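Local coordinates for protein cytosol aminopeptidase (Coxiella burnetii, PDB 3IJ3) that probably cleaves amino-terminal residues from peptides as a manganese-dependent metalloaminopeptidase of the M17 family, at residues Cys253-Gly258 with Asp332-Val337; Leu299-Glu304 with Arg336-Asp341; Lys324-Thr329 with Ala432-His437. One frame throughout, in Å; residues are numbered along the deposited sequence. Where two conformers were deposited one is given.

Interaction 1: Cys253-Gly258 with Asp332-Val337; sequences CFDSGG and DAEGRV. With LI (lithium ion), chain C; SO4 (sulfate ion), chain D; SO4 (sulfate ion), chain F.
The carboxylates of Asp255 and Glu334 come at a lithium ion from opposite directions, their planes 62° apart, and each gives it one oxygen: Asp255 OD2 binds at 2.3 Å and Glu334 OE2 at 1.9 Å. Asp332 brings a third carboxylate, turned 64° from that of Asp255, with its OD1 only 3.0 Å from Asp255 OD2. The closeness of these two acceptors is probably eased by the lithium on Asp255 OD2 and by Lys262, salt-bridged to Asp332 OD1.

The guanidinium of Arg336 carries the CB of Ala333 3.5 Å above one face, while two sulfates lie in its plane at the edges. Sulfate D takes bonds from Arg336 NE to O2 (2.8 Å) and from Arg336 NH2 to O4 (3.0 Å), and backbone N-H groups of Gly335 and Arg336 add to the grip. It probably marks the site where relatives in family M17 hold a bicarbonate.

In Asp255 the second oxygen, OD1, closes an Asx turn with Gly257 N at 2.9 Å, met 50° out of the carboxylate plane, and also accepts from Asn305.

A water and Asp273 complete the lithium's shell, and Lys250 belongs to the same metal site. The contact thus joins strand 254-255, beside strand 295-305, to the residues leading into helix 335-347, with helix 217-223 against Glu334.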
loop_
_atom_site.group_PDB
_atom_site.type_symbol
_atom_site.label_atom_id
_atom_site.label_comp_id
_atom_site.label_asym_id
_atom_site.label_seq_id
_atom_site.Cartn_x
_atom_site.Cartn_y
_atom_site.Cartn_z
ATOM N N CYS A 253 23.239 -1.932 15.988
ATOM C CA CYS A 253 22.734 -1.059 17.059
ATOM C C CYS A 253 21.428 -0.357 16.730
ATOM O O CYS A 253 20.602 -0.103 17.627
ATOM C CB CYS A 253 23.831 -0.114 17.515
ATOM S SG CYS A 253 25.205 -1.074 18.307
ATOM N N PHE A 254 21.255 -0.034 15.456
ATOM C CA PHE A 254 19.980 0.458 14.948
ATOM C C PHE A 254 19.895 0.078 13.482
ATOM O O PHE A 254 20.882 0.159 12.748
ATOM C CB PHE A 254 19.748 1.962 15.110
ATOM C CG PHE A 254 18.351 2.347 14.794
ATOM C CD1 PHE A 254 17.328 2.042 15.693
ATOM C CD2 PHE A 254 18.018 2.948 13.581
ATOM C CE1 PHE A 254 16.003 2.332 15.398
ATOM C CE2 PHE A 254 16.690 3.251 13.293
ATOM C CZ PHE A 254 15.687 2.928 14.185
ATOM N N ASP A 255 18.726 -0.417 13.085
ATOM C CA ASP A 255 18.496 -0.788 11.707
ATOM C C ASP A 255 17.345 0.025 11.091
ATOM O O ASP A 255 16.176 -0.187 11.402
ATOM C CB ASP A 255 18.222 -2.286 11.616
ATOM C CG ASP A 255 18.196 -2.809 10.179
ATOM O OD1 ASP A 255 18.522 -2.049 9.244
ATOM O OD2 ASP A 255 17.821 -3.999 10.033
ATOM N N SER A 256 17.683 0.993 10.240
ATOM C CA SER A 256 16.683 1.759 9.525
ATOM C C SER A 256 16.219 1.007 8.287
ATOM O O SER A 256 15.231 1.393 7.649
ATOM C CB SER A 256 17.276 3.072 9.043
ATOM O OG SER A 256 18.315 2.821 8.081
ATOM N N GLY A 257 16.974 -0.027 7.926
ATOM C CA GLY A 257 16.775 -0.760 6.701
ATOM C C GLY A 257 17.725 -0.300 5.616
ATOM O O GLY A 257 17.960 -1.024 4.640
ATOM N N GLY A 258 18.325 0.887 5.799
ATOM C CA GLY A 258 19.193 1.457 4.771
ATOM C C GLY A 258 18.313 2.018 3.654
ATOM O O GLY A 258 17.132 2.339 3.873
ATOM N N ASP A 332 18.417 -4.093 3.678
ATOM C CA ASP A 332 17.837 -4.419 4.984
ATOM C C ASP A 332 18.150 -5.898 5.371
ATOM O O ASP A 332 17.707 -6.358 6.410
ATOM C CB ASP A 332 16.349 -4.127 4.959
ATOM C CG ASP A 332 15.686 -4.185 6.347
ATOM O OD1 ASP A 332 16.364 -4.048 7.366
ATOM O OD2 ASP A 332 14.457 -4.348 6.393
ATOM N N ALA A 333 18.884 -6.637 4.538
ATOM C CA ALA A 333 19.366 -7.990 4.916
ATOM C C ALA A 333 20.855 -7.792 5.228
ATOM O O ALA A 333 21.732 -8.471 4.701
ATOM C CB ALA A 333 19.153 -9.025 3.771
ATOM N N GLU A 334 21.139 -6.835 6.102
ATOM C CA GLU A 334 22.525 -6.422 6.430
ATOM C C GLU A 334 23.190 -7.275 7.506
ATOM O O GLU A 334 24.428 -7.366 7.583
ATOM C CB GLU A 334 22.538 -4.948 6.919
ATOM C CG GLU A 334 22.207 -4.669 8.412
ATOM C CD GLU A 334 20.802 -5.051 8.828
ATOM O OE1 GLU A 334 19.924 -5.079 7.959
ATOM O OE2 GLU A 334 20.581 -5.337 10.035
ATOM N N GLY A 335 22.380 -7.862 8.375
ATOM C CA GLY A 335 22.918 -8.645 9.500
ATOM C C GLY A 335 23.772 -9.806 9.035
ATOM O O GLY A 335 24.861 -10.054 9.557
ATOM N N ARG A 336 23.274 -10.527 8.060
ATOM C CA ARG A 336 24.020 -11.680 7.524
ATOM C C ARG A 336 25.310 -11.234 6.842
ATOM O O ARG A 336 26.295 -11.975 6.829
ATOM C CB ARG A 336 23.130 -12.471 6.574
ATOM C CG ARG A 336 22.837 -11.794 5.259
ATOM C CD ARG A 336 21.591 -12.340 4.547
ATOM N NE ARG A 336 20.368 -12.082 5.291
ATOM C CZ ARG A 336 19.143 -12.385 4.839
ATOM N NH1 ARG A 336 18.964 -12.973 3.654
ATOM N NH2 ARG A 336 18.088 -12.132 5.586
ATOM N N VAL A 337 25.284 -10.026 6.246
ATOM C CA VAL A 337 26.483 -9.469 5.559
ATOM C C VAL A 337 27.610 -9.187 6.579
ATOM O O VAL A 337 28.765 -9.605 6.366
ATOM C CB VAL A 337 26.138 -8.228 4.720
ATOM C CG1 VAL A 337 27.403 -7.583 4.096
ATOM C CG2 VAL A 337 25.105 -8.579 3.619
HETATM LI LI LI C . 18.883 -5.856 10.799
HETATM S S SO4 D . 19.531 -10.000 8.495
HETATM O O1 SO4 D . 19.506 -8.543 8.512
HETATM O O2 SO4 D . 20.532 -10.378 7.486
HETATM O O3 SO4 D . 19.864 -10.426 9.842
HETATM O O4 SO4 D . 18.212 -10.535 8.098
HETATM S S SO4 F . 15.445 -13.183 2.745
HETATM O O1 SO4 F . 14.456 -12.104 2.729
HETATM O O2 SO4 F . 16.582 -12.861 1.887
HETATM O O3 SO4 F . 15.915 -13.496 4.079
HETATM O O4 SO4 F . 14.780 -14.381 2.221
HETATM O O HOH W 1 17.805 -6.828 9.545
#

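Interaction 2: Leu299-Glu304 with Arg336-Asp341; sequences LIPAVE and RVVLAD. With SO4 (sulfate ion), chain D; SO4 (sulfate ion), chain F.
Apolar packing carries this contact, and Pro301 and Val338 are its centre. The proline ring presents its CB to Val338 CG2 at 3.9 Å, the two side chains meeting at a slant, and its CG lies 3.8 Å from the carbonyl O of Val338, a van der Waals approach without any bond. With Val338 CG1 anti to the carbonyl carbon (chi1 -53°), CG2 falls between the backbone N and that carbon and turns onto the ring, which leaves CG1 for the second pairing: Val338 CG1 to Val303 CG1, looser at 4.4 Å. Leu339 CD2 reaches the same proline ring at Pro301 CG, at 4.3 Å.

This is helix-on-sheet packing in the catalytic domain. Helix 335-347 lies across one face of the central mixed sheet, as part of the crossover from strand 295-305 to 353-359; the axes of 336-341 and 299-304 run at 139° and approach to 8.2 Å. Pro301 and Val303 also touch Ile219 of helix 217-223, which shares this face, and Leu339 reaches Val248 of the adjoining strand.

Polar bonds serve the two elements separately. In the helix, Ala340 N donates to Arg336 O at 3.0 Å; on the strand, Leu299 and Val303 pair with 244-252 while Ile300 and Ala302 pair with 231-237. Off this face, the guanidinium of Arg336 donates to sulfate F from NH1 (3.0 Å to O2) and NH2 (3.0 Å to O3).

Glu304 forms a salt bridge to Arg313 of a second subunit.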
loop_
_atom_site.group_PDB
_atom_site.type_symbol
_atom_site.label_atom_id
_atom_site.label_comp_id
_atom_site.label_asym_id
_atom_site.label_seq_id
_atom_site.Cartn_x
_atom_site.Cartn_y
_atom_site.Cartn_z
ATOM N N LEU A 299 33.109 -12.653 19.012
ATOM C CA LEU A 299 33.212 -11.733 17.900
ATOM C C LEU A 299 31.884 -11.050 17.681
ATOM O O LEU A 299 30.856 -11.716 17.467
ATOM C CB LEU A 299 33.627 -12.497 16.623
ATOM C CG LEU A 299 35.069 -12.974 16.583
ATOM C CD1 LEU A 299 35.244 -14.107 15.552
ATOM C CD2 LEU A 299 35.987 -11.774 16.251
ATOM N N ILE A 300 31.891 -9.714 17.758
ATOM C CA ILE A 300 30.687 -8.913 17.539
ATOM C C ILE A 300 30.927 -7.774 16.530
ATOM O O ILE A 300 31.676 -6.823 16.822
ATOM C CB ILE A 300 30.174 -8.274 18.859
ATOM C CG1 ILE A 300 29.710 -9.348 19.839
ATOM C CG2 ILE A 300 29.065 -7.251 18.583
ATOM C CD1 ILE A 300 29.474 -8.809 21.291
ATOM N N PRO A 301 30.346 -7.906 15.320
ATOM C CA PRO A 301 30.355 -6.788 14.387
ATOM C C PRO A 301 29.354 -5.771 14.947
ATOM O O PRO A 301 28.175 -6.120 15.189
ATOM C CB PRO A 301 29.888 -7.387 13.068
ATOM C CG PRO A 301 29.488 -8.774 13.338
ATOM C CD PRO A 301 29.821 -9.150 14.713
ATOM N N ALA A 302 29.799 -4.541 15.151
ATOM C CA ALA A 302 28.956 -3.497 15.759
ATOM C C ALA A 302 28.832 -2.330 14.782
ATOM O O ALA A 302 29.825 -1.661 14.452
ATOM C CB ALA A 302 29.534 -3.072 17.113
ATOM N N VAL A 303 27.620 -2.134 14.281
ATOM C CA VAL A 303 27.359 -1.103 13.288
ATOM C C VAL A 303 25.953 -0.527 13.405
ATOM O O VAL A 303 25.117 -1.038 14.171
ATOM C CB VAL A 303 27.386 -1.755 11.870
ATOM C CG1 VAL A 303 28.643 -2.611 11.602
ATOM C CG2 VAL A 303 26.129 -2.646 11.618
ATOM N N GLU A 304 25.715 0.588 12.708
ATOM C CA GLU A 304 24.360 1.106 12.533
ATOM C C GLU A 304 24.093 0.967 11.042
ATOM O O GLU A 304 24.988 1.232 10.234
ATOM C CB GLU A 304 24.182 2.591 12.947
ATOM C CG GLU A 304 22.691 3.115 12.758
ATOM C CD GLU A 304 22.386 4.492 13.424
ATOM O OE1 GLU A 304 23.261 4.983 14.177
ATOM O OE2 GLU A 304 21.267 5.080 13.197
ATOM N N ARG A 336 23.274 -10.527 8.060
ATOM C CA ARG A 336 24.020 -11.680 7.524
ATOM C C ARG A 336 25.310 -11.234 6.842
ATOM O O ARG A 336 26.295 -11.975 6.829
ATOM C CB ARG A 336 23.130 -12.471 6.574
ATOM C CG ARG A 336 22.837 -11.794 5.259
ATOM C CD ARG A 336 21.591 -12.340 4.547
ATOM N NE ARG A 336 20.368 -12.082 5.291
ATOM C CZ ARG A 336 19.143 -12.385 4.839
ATOM N NH1 ARG A 336 18.964 -12.973 3.654
ATOM N NH2 ARG A 336 18.088 -12.132 5.586
ATOM N N VAL A 337 25.284 -10.026 6.246
ATOM C CA VAL A 337 26.483 -9.469 5.559
ATOM C C VAL A 337 27.610 -9.187 6.579
ATOM O O VAL A 337 28.765 -9.605 6.366
ATOM C CB VAL A 337 26.138 -8.228 4.720
ATOM C CG1 VAL A 337 27.403 -7.583 4.096
ATOM C CG2 VAL A 337 25.105 -8.579 3.619
ATOM N N VAL A 338 27.263 -8.557 7.708
ATOM C CA VAL A 338 28.287 -8.260 8.719
ATOM C C VAL A 338 28.728 -9.542 9.414
ATOM O O VAL A 338 29.920 -9.699 9.716
ATOM C CB VAL A 338 27.902 -7.134 9.701
ATOM C CG1 VAL A 338 27.480 -5.876 8.876
ATOM C CG2 VAL A 338 26.796 -7.553 10.700
ATOM N N LEU A 339 27.793 -10.459 9.636
ATOM C CA LEU A 339 28.125 -11.757 10.258
ATOM C C LEU A 339 29.078 -12.579 9.389
ATOM O O LEU A 339 29.908 -13.308 9.912
ATOM C CB LEU A 339 26.866 -12.570 10.556
ATOM C CG LEU A 339 26.045 -12.069 11.735
ATOM C CD1 LEU A 339 24.708 -12.826 11.813
ATOM C CD2 LEU A 339 26.831 -12.191 13.044
ATOM N N ALA A 340 28.943 -12.474 8.068
ATOM C CA ALA A 340 29.814 -13.217 7.135
ATOM C C ALA A 340 31.293 -12.954 7.390
ATOM O O ALA A 340 32.110 -13.880 7.341
ATOM C CB ALA A 340 29.460 -12.886 5.664
ATOM N N ASP A 341 31.644 -11.697 7.653
ATOM C CA ASP A 341 33.027 -11.358 7.966
ATOM C C ASP A 341 33.469 -11.897 9.321
ATOM O O ASP A 341 34.602 -12.350 9.465
ATOM C CB ASP A 341 33.252 -9.852 7.917
ATOM C CG ASP A 341 33.617 -9.353 6.527
ATOM O OD1 ASP A 341 33.712 -10.170 5.585
ATOM O OD2 ASP A 341 33.880 -8.134 6.407
HETATM S S SO4 D . 19.531 -10.000 8.495
HETATM O O1 SO4 D . 19.506 -8.543 8.512
HETATM O O2 SO4 D . 20.532 -10.378 7.486
HETATM O O3 SO4 D . 19.864 -10.426 9.842
HETATM O O4 SO4 D . 18.212 -10.535 8.098
HETATM S S SO4 F . 15.445 -13.183 2.745
HETATM O O1 SO4 F . 14.456 -12.104 2.729
HETATM O O2 SO4 F . 16.582 -12.861 1.887
HETATM O O3 SO4 F . 15.915 -13.496 4.079
HETATM O O4 SO4 F . 14.780 -14.381 2.221
#

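Interaction 3: Lys324-Thr329 with Ala432-His437; sequences KTIEIT and ALFLQH. With EDO (1,2-ethanediol), chain I.
Ile326 meets the Phe434 ring at its edge. The two side chains cross at about a right angle, and the isoleucine spends both its branches on the far end of the ring: Ile326 CD1 reaches Phe434 CZ at 3.7 Å, in the ring plane, while Ile326 CG2 lies 4.0 Å from Phe434 CE1. The phenylalanine swings out from its helix with CG anti to the backbone N (chi1 177°), which carries the end of the ring up to Ile326 although the CB itself does not point there.

Lys324 behaves differently. Its chain is stretched through chi2 and chi3, which brings Lys324 CE to 3.3 Å from His437 O, and the bend at chi4 (-64°) then turns NZ aside rather than letting the amine meet that carbonyl directly. Water 2 bridges the gap: it donates to His437 O at 3.2 Å and is reached by Lys324 NZ only weakly, at 3.4 Å. The amine has another partner in a bound triethylene glycol, probably from the crystallisation liquor.

The imidazole of His437 is fixed by its own helix. ND1 gives a hydrogen bond to Leu433 O at 2.9 Å, with the oxygen 16° out of the ring plane, and a second, weak one goes to Phe434 O. On the other edge, NE2 and ethanediol O2 are 2.6 Å apart in a hydrogen bond that either could donate.

The contact sets the C-terminal part of helix 427-436 against Lys324 and strand 325-327, the middle strand of the small sheet it makes with 317-319 and 417-418. Leu417 of that sheet touches both Phe434 and His437, and helix 335-347 packs against Phe434 through Arg336 and Ala340.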
loop_
_atom_site.group_PDB
_atom_site.type_symbol
_atom_site.label_atom_id
_atom_site.label_comp_id
_atom_site.label_asym_id
_atom_site.label_seq_id
_atom_site.Cartn_x
_atom_site.Cartn_y
_atom_site.Cartn_z
ATOM N N LYS A 324 34.909 -13.610 -1.070
ATOM C CA LYS A 324 33.733 -13.892 -1.891
ATOM C C LYS A 324 33.121 -12.524 -2.164
ATOM O O LYS A 324 33.321 -11.589 -1.382
ATOM C CB LYS A 324 32.735 -14.784 -1.187
ATOM C CG LYS A 324 33.257 -16.163 -0.923
ATOM C CD LYS A 324 32.196 -17.084 -0.305
ATOM C CE LYS A 324 32.763 -18.480 -0.048
ATOM N NZ LYS A 324 33.146 -19.166 -1.294
ATOM N N THR A 325 32.407 -12.376 -3.264
ATOM C CA THR A 325 31.740 -11.091 -3.558
ATOM C C THR A 325 30.234 -11.259 -3.306
ATOM O O THR A 325 29.664 -12.277 -3.673
ATOM C CB THR A 325 32.009 -10.600 -4.977
ATOM O OG1 THR A 325 31.723 -11.631 -5.922
ATOM C CG2 THR A 325 33.487 -10.159 -5.092
ATOM N N ILE A 326 29.609 -10.254 -2.694
ATOM C CA ILE A 326 28.179 -10.280 -2.404
ATOM C C ILE A 326 27.483 -9.133 -3.129
ATOM O O ILE A 326 27.861 -7.973 -2.961
ATOM C CB ILE A 326 27.912 -10.035 -0.925
ATOM C CG1 ILE A 326 28.678 -11.033 -0.057
ATOM C CG2 ILE A 326 26.436 -10.126 -0.643
ATOM C CD1 ILE A 326 28.717 -10.544 1.375
ATOM N N GLU A 327 26.501 -9.464 -3.943
ATOM C CA GLU A 327 25.692 -8.463 -4.598
ATOM C C GLU A 327 24.562 -8.131 -3.634
ATOM O O GLU A 327 23.778 -9.018 -3.241
ATOM C CB GLU A 327 25.126 -8.956 -5.918
ATOM C CG GLU A 327 24.284 -7.848 -6.616
ATOM C CD GLU A 327 23.666 -8.270 -7.931
ATOM O OE1 GLU A 327 23.522 -9.497 -8.179
ATOM O OE2 GLU A 327 23.309 -7.352 -8.729
ATOM N N ILE A 328 24.431 -6.863 -3.289
ATOM C CA ILE A 328 23.385 -6.432 -2.376
ATOM C C ILE A 328 22.068 -6.261 -3.122
ATOM O O ILE A 328 21.911 -5.370 -3.986
ATOM C CB ILE A 328 23.741 -5.100 -1.678
ATOM C CG1 ILE A 328 25.084 -5.217 -0.938
ATOM C CG2 ILE A 328 22.585 -4.657 -0.712
ATOM C CD1 ILE A 328 25.145 -6.393 0.091
ATOM N N THR A 329 21.123 -7.130 -2.809
ATOM C CA THR A 329 19.785 -7.086 -3.397
ATOM C C THR A 329 18.745 -6.561 -2.402
ATOM O O THR A 329 17.603 -6.349 -2.774
ATOM C CB THR A 329 19.356 -8.456 -3.961
ATOM O OG1 THR A 329 19.540 -9.462 -2.984
ATOM C CG2 THR A 329 20.213 -8.815 -5.180
ATOM N N ALA A 432 20.249 -18.163 6.839
ATOM C CA ALA A 432 21.095 -19.214 7.347
ATOM C C ALA A 432 21.912 -19.833 6.222
ATOM O O ALA A 432 23.104 -20.124 6.416
ATOM C CB ALA A 432 20.228 -20.292 8.071
ATOM N N LEU A 433 21.300 -20.044 5.053
ATOM C CA LEU A 433 22.037 -20.627 3.901
ATOM C C LEU A 433 23.094 -19.661 3.424
ATOM O O LEU A 433 24.148 -20.068 2.948
ATOM C CB LEU A 433 21.148 -20.966 2.689
ATOM C CG LEU A 433 20.257 -22.170 2.688
ATOM C CD1 LEU A 433 19.334 -22.123 1.433
ATOM C CD2 LEU A 433 21.057 -23.473 2.774
ATOM N N PHE A 434 22.795 -18.367 3.510
ATOM C CA PHE A 434 23.776 -17.358 3.139
ATOM C C PHE A 434 25.038 -17.522 4.030
ATOM O O PHE A 434 26.149 -17.651 3.548
ATOM C CB PHE A 434 23.198 -15.950 3.311
ATOM C CG PHE A 434 24.193 -14.865 3.013
ATOM C CD1 PHE A 434 24.342 -14.363 1.706
ATOM C CD2 PHE A 434 25.005 -14.378 4.003
ATOM C CE1 PHE A 434 25.286 -13.366 1.426
ATOM C CE2 PHE A 434 25.953 -13.389 3.738
ATOM C CZ PHE A 434 26.098 -12.876 2.439
ATOM N N LEU A 435 24.832 -17.531 5.334
ATOM C CA LEU A 435 25.918 -17.661 6.286
ATOM C C LEU A 435 26.718 -18.957 6.106
ATOM O O LEU A 435 27.934 -18.973 6.307
ATOM C CB LEU A 435 25.392 -17.542 7.718
ATOM C CG LEU A 435 24.819 -16.161 8.128
ATOM C CD1 LEU A 435 24.112 -16.271 9.479
ATOM C CD2 LEU A 435 25.917 -15.152 8.173
ATOM N N GLN A 436 26.040 -20.037 5.706
ATOM C CA GLN A 436 26.690 -21.304 5.511
ATOM C C GLN A 436 27.780 -21.218 4.448
ATOM O O GLN A 436 28.711 -22.002 4.473
ATOM C CB GLN A 436 25.685 -22.392 5.148
ATOM C CG GLN A 436 26.289 -23.770 5.079
ATOM C CD GLN A 436 25.261 -24.846 4.841
ATOM O OE1 GLN A 436 24.232 -24.616 4.181
ATOM N NE2 GLN A 436 25.540 -26.040 5.344
ATOM N N HIS A 437 27.657 -20.289 3.510
ATOM C CA HIS A 437 28.712 -20.128 2.476
ATOM C C HIS A 437 30.049 -19.741 3.085
ATOM O O HIS A 437 31.091 -19.924 2.439
ATOM C CB HIS A 437 28.333 -19.064 1.450
ATOM C CG HIS A 437 27.298 -19.513 0.471
ATOM N ND1 HIS A 437 25.964 -19.608 0.791
ATOM C CD2 HIS A 437 27.399 -19.882 -0.828
ATOM C CE1 HIS A 437 25.285 -20.015 -0.268
ATOM N NE2 HIS A 437 26.129 -20.189 -1.263
HETATM C C1 EDO I . 24.276 -19.457 -5.553
HETATM O O1 EDO I . 24.569 -20.709 -6.180
HETATM C C2 EDO I . 24.660 -19.491 -4.082
HETATM O O2 EDO I . 25.521 -20.600 -3.788
HETATM O O HOH W 2 31.409 -21.804 -0.122
#

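Helix 335-347 ties the three together. Interactions 1 and 2, their centres about 10 Å apart, share Arg336 and Val337, and their other segments are neighbours in the central sheet, where Cys253 N and Val303 O lie 2.8 Å apart in a probable hydrogen bond. Interaction 2 lies near the metal site of interaction 1, the side chain of Val303 being about 8 Å from the lithium. Interaction 3 covers another side of the helix, its centre about 14 Å from interaction 1 and 13 Å from interaction 2. Phe434 CE2 rests 3.4 Å from Arg336 O, and Ile326 CD1 is 4.2 Å from Val337 CG1.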